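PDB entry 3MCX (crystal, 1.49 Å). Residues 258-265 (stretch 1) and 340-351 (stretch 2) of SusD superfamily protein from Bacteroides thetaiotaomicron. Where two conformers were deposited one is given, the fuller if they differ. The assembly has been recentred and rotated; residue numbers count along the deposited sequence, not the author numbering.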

# COMPACT_ATOMS: atom_id res chain seq x y z
N PHE A 258 -2.29 2.76 -11.27
CA PHE A 258 -3.00 1.47 -11.19
C PHE A 258 -4.04 1.61 -10.10
O PHE A 258 -3.73 1.95 -8.98
CB PHE A 258 -2.02 0.34 -10.91
CG PHE A 258 -2.64 -1.02 -10.64
CD1 PHE A 258 -3.78 -1.46 -11.31
CD2 PHE A 258 -2.05 -1.88 -9.73
CE1 PHE A 258 -4.31 -2.73 -11.05
CE2 PHE A 258 -2.60 -3.17 -9.48
CZ PHE A 258 -3.73 -3.55 -10.12
N GLU A 259 -5.30 1.36 -10.48
CA GLU A 259 -6.43 1.54 -9.58
C GLU A 259 -7.48 0.48 -9.92
O GLU A 259 -7.83 0.30 -11.08
CB GLU A 259 -6.97 2.95 -9.78
CG GLU A 259 -8.28 3.28 -9.09
CD GLU A 259 -8.65 4.74 -9.38
OE1 GLU A 259 -7.73 5.60 -9.34
OE2 GLU A 259 -9.81 5.05 -9.69
N LEU A 260 -7.96 -0.21 -8.89
CA LEU A 260 -8.95 -1.28 -9.06
C LEU A 260 -10.34 -0.67 -9.05
O LEU A 260 -10.68 0.13 -8.19
CB LEU A 260 -8.80 -2.34 -7.98
CG LEU A 260 -7.45 -3.05 -7.98
CD1 LEU A 260 -7.24 -3.77 -6.66
CD2 LEU A 260 -7.35 -4.00 -9.18
N TYR A 261 -11.15 -1.08 -10.02
CA TYR A 261 -12.50 -0.56 -10.21
C TYR A 261 -13.47 -1.26 -9.27
O TYR A 261 -13.52 -2.52 -9.23
CB TYR A 261 -12.92 -0.80 -11.65
CG TYR A 261 -14.28 -0.27 -12.03
CD1 TYR A 261 -14.59 1.06 -11.89
CD2 TYR A 261 -15.28 -1.12 -12.54
CE1 TYR A 261 -15.84 1.54 -12.24
CE2 TYR A 261 -16.53 -0.65 -12.91
CZ TYR A 261 -16.80 0.69 -12.76
OH TYR A 261 -18.05 1.16 -13.13
N ILE A 262 -14.26 -0.45 -8.56
CA ILE A 262 -15.25 -0.90 -7.60
C ILE A 262 -16.59 -0.29 -7.93
O ILE A 262 -16.71 0.91 -8.24
CB ILE A 262 -14.87 -0.43 -6.17
CG1 ILE A 262 -13.50 -0.99 -5.73
CG2 ILE A 262 -15.99 -0.71 -5.14
CD1 ILE A 262 -13.47 -2.50 -5.56
N THR A 263 -17.63 -1.11 -7.88
CA THR A 263 -19.00 -0.63 -7.78
C THR A 263 -19.75 -1.51 -6.77
O THR A 263 -19.21 -2.49 -6.26
CB THR A 263 -19.77 -0.66 -9.11
OG1 THR A 263 -20.04 -2.02 -9.44
CG2 THR A 263 -18.95 0.03 -10.24
N LEU A 264 -21.01 -1.14 -6.48
CA LEU A 264 -21.82 -1.98 -5.57
C LEU A 264 -22.21 -3.35 -6.17
O LEU A 264 -22.69 -4.22 -5.44
CB LEU A 264 -23.07 -1.22 -5.11
CG LEU A 264 -22.82 -0.05 -4.14
CD1 LEU A 264 -24.15 0.53 -3.65
CD2 LEU A 264 -21.92 -0.44 -2.95
N SER A 265 -21.97 -3.54 -7.47
CA SER A 265 -22.23 -4.82 -8.14
C SER A 265 -21.01 -5.74 -8.18
O SER A 265 -21.15 -6.97 -8.14
CB SER A 265 -22.76 -4.59 -9.56
OG SER A 265 -23.93 -3.81 -9.54
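Stretch 2 (340-351) GKTGDDPKTNNI

Stretch 2 runs antiparallel to stretch 1, its end at Ile 351 lying near the start of stretch 1 and its 3-10 segment, 346-348, near the far end. Stretch 1 is strand at 259-260 and loop or turn beyond Leu 260. Only one residue pair is bridged as in a sheet; beyond it, side chains take over the bonding.

At Glu 259 the CA-to-CB bond points sideways, but the side chain, extended with chi1 and chi2 both t, brings its end nearer to stretch 2, where Asn 350 ND2 donates to Glu 259 OE2 at 2.8 Å. The backbone is already close: Glu 259 CA makes a CA-H...O contact with Ile 351 O at 3.2 Å. Leu 260 then pairs with Ile 351, their CA atoms 5.0 Å apart. Leu 260 N donates to Ile 351 O at 2.8 Å and Ile 351 N to Leu 260 O at 3.1 Å, and both side chains fall on the same face, with Leu 260 CB 4.2 Å from Ile 351 CB.

Tyr 261 points its CB away, yet its ring returns to within 3.7 Å of Asn 350 OD1, measured from Tyr 261 CD1. The ladder changes character at Ile 262, whose N donates to Asn 350 OD1 at 2.9 Å, a side-chain amide standing in for a backbone carbonyl. Asn 350 thus serves stretch 1 through both ends of its amide. Ile 262 O and Thr 348 O, both acceptors, lie 3.5 Å apart, and Lys 341 NZ donates to each, at 2.7 Å from Ile 262 O and 2.8 Å from Thr 348 O. The Ile 262 CA-to-CB bond points toward stretch 2, setting CG1 4.0 Å from Ile 351 CG1 and CG2 3.3 Å from Lys 347 O.

At Thr 263 the CA-to-CB bond points away, though Thr 263 CA is still 5.0 Å from Thr 348 CA, and Leu 264 closes the contact by laying its CG 3.8 Å from Thr 348 CG2.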

# COMPACT_ATOMS: atom_id res chain seq x y z
N GLY A 340 -16.18 7.86 -1.73
CA GLY A 340 -17.05 7.22 -2.71
C GLY A 340 -17.28 8.09 -3.93
O GLY A 340 -17.01 9.29 -3.92
N LYS A 341 -17.82 7.48 -4.99
CA LYS A 341 -18.00 8.18 -6.30
C LYS A 341 -19.00 9.32 -6.28
O LYS A 341 -18.96 10.22 -7.14
CB LYS A 341 -18.46 7.21 -7.39
CG LYS A 341 -17.66 5.95 -7.51
CD LYS A 341 -17.88 5.28 -8.83
CE LYS A 341 -17.49 3.85 -8.92
NZ LYS A 341 -16.14 3.53 -8.44
N THR A 342 -19.96 9.25 -5.37
CA THR A 342 -20.93 10.34 -5.25
C THR A 342 -20.71 11.19 -3.99
O THR A 342 -21.48 12.12 -3.71
CB THR A 342 -22.40 9.82 -5.35
OG1 THR A 342 -22.75 9.05 -4.20
CG2 THR A 342 -22.59 8.95 -6.63
N GLY A 343 -19.64 10.89 -3.25
CA GLY A 343 -19.22 11.70 -2.11
C GLY A 343 -19.85 11.34 -0.77
O GLY A 343 -19.49 11.95 0.25
N ASP A 344 -20.78 10.37 -0.77
CA ASP A 344 -21.44 9.90 0.45
C ASP A 344 -21.60 8.36 0.58
O ASP A 344 -22.39 7.89 1.39
CB ASP A 344 -22.80 10.56 0.57
CG ASP A 344 -23.74 10.14 -0.54
OD1 ASP A 344 -23.33 9.34 -1.44
OD2 ASP A 344 -24.91 10.61 -0.54
N ASP A 345 -20.90 7.59 -0.26
CA ASP A 345 -20.90 6.08 -0.08
C ASP A 345 -19.54 5.56 -0.39
O ASP A 345 -19.14 5.15 -1.49
CB ASP A 345 -21.98 5.16 -0.71
CG ASP A 345 -21.90 3.63 -0.17
OD1 ASP A 345 -21.09 3.30 0.80
OD2 ASP A 345 -22.67 2.75 -0.73
N PRO A 346 -18.78 5.52 0.73
CA PRO A 346 -17.42 5.05 0.62
C PRO A 346 -17.22 3.67 -0.00
O PRO A 346 -16.13 3.41 -0.53
CB PRO A 346 -16.94 5.07 2.09
CG PRO A 346 -17.74 6.16 2.70
CD PRO A 346 -19.09 6.01 2.09
N LYS A 347 -18.21 2.81 0.12
CA LYS A 347 -18.11 1.45 -0.43
C LYS A 347 -17.94 1.43 -1.94
O LYS A 347 -17.59 0.38 -2.51
CB LYS A 347 -19.31 0.62 -0.01
CG LYS A 347 -19.33 0.32 1.45
CD LYS A 347 -20.45 -0.65 1.82
CE LYS A 347 -21.79 -0.06 1.65
NZ LYS A 347 -22.06 1.06 2.59
N THR A 348 -18.26 2.53 -2.61
CA THR A 348 -18.09 2.65 -4.05
C THR A 348 -16.74 3.20 -4.51
O THR A 348 -16.50 3.27 -5.72
CB THR A 348 -19.20 3.53 -4.68
OG1 THR A 348 -19.02 4.90 -4.25
CG2 THR A 348 -20.59 2.99 -4.33
N ASN A 349 -15.90 3.63 -3.58
CA ASN A 349 -14.61 4.22 -3.91
C ASN A 349 -13.74 3.18 -4.60
O ASN A 349 -13.61 2.03 -4.13
CB ASN A 349 -13.90 4.75 -2.66
CG ASN A 349 -13.09 6.02 -2.92
OD1 ASN A 349 -13.56 7.11 -2.58
ND2 ASN A 349 -11.89 5.88 -3.53
N ASN A 350 -13.10 3.58 -5.69
CA ASN A 350 -12.06 2.75 -6.28
C ASN A 350 -10.87 2.61 -5.33
O ASN A 350 -10.74 3.35 -4.34
CB ASN A 350 -11.59 3.33 -7.61
CG ASN A 350 -12.49 2.97 -8.76
OD1 ASN A 350 -13.56 2.36 -8.61
ND2 ASN A 350 -12.08 3.42 -9.96
N ILE A 351 -9.99 1.67 -5.64
CA ILE A 351 -8.79 1.41 -4.85
C ILE A 351 -7.56 1.79 -5.67
O ILE A 351 -7.08 1.01 -6.52
CB ILE A 351 -8.67 -0.07 -4.42
CG1 ILE A 351 -9.99 -0.62 -3.84
CG2 ILE A 351 -7.57 -0.17 -3.40
CD1 ILE A 351 -9.86 -2.10 -3.37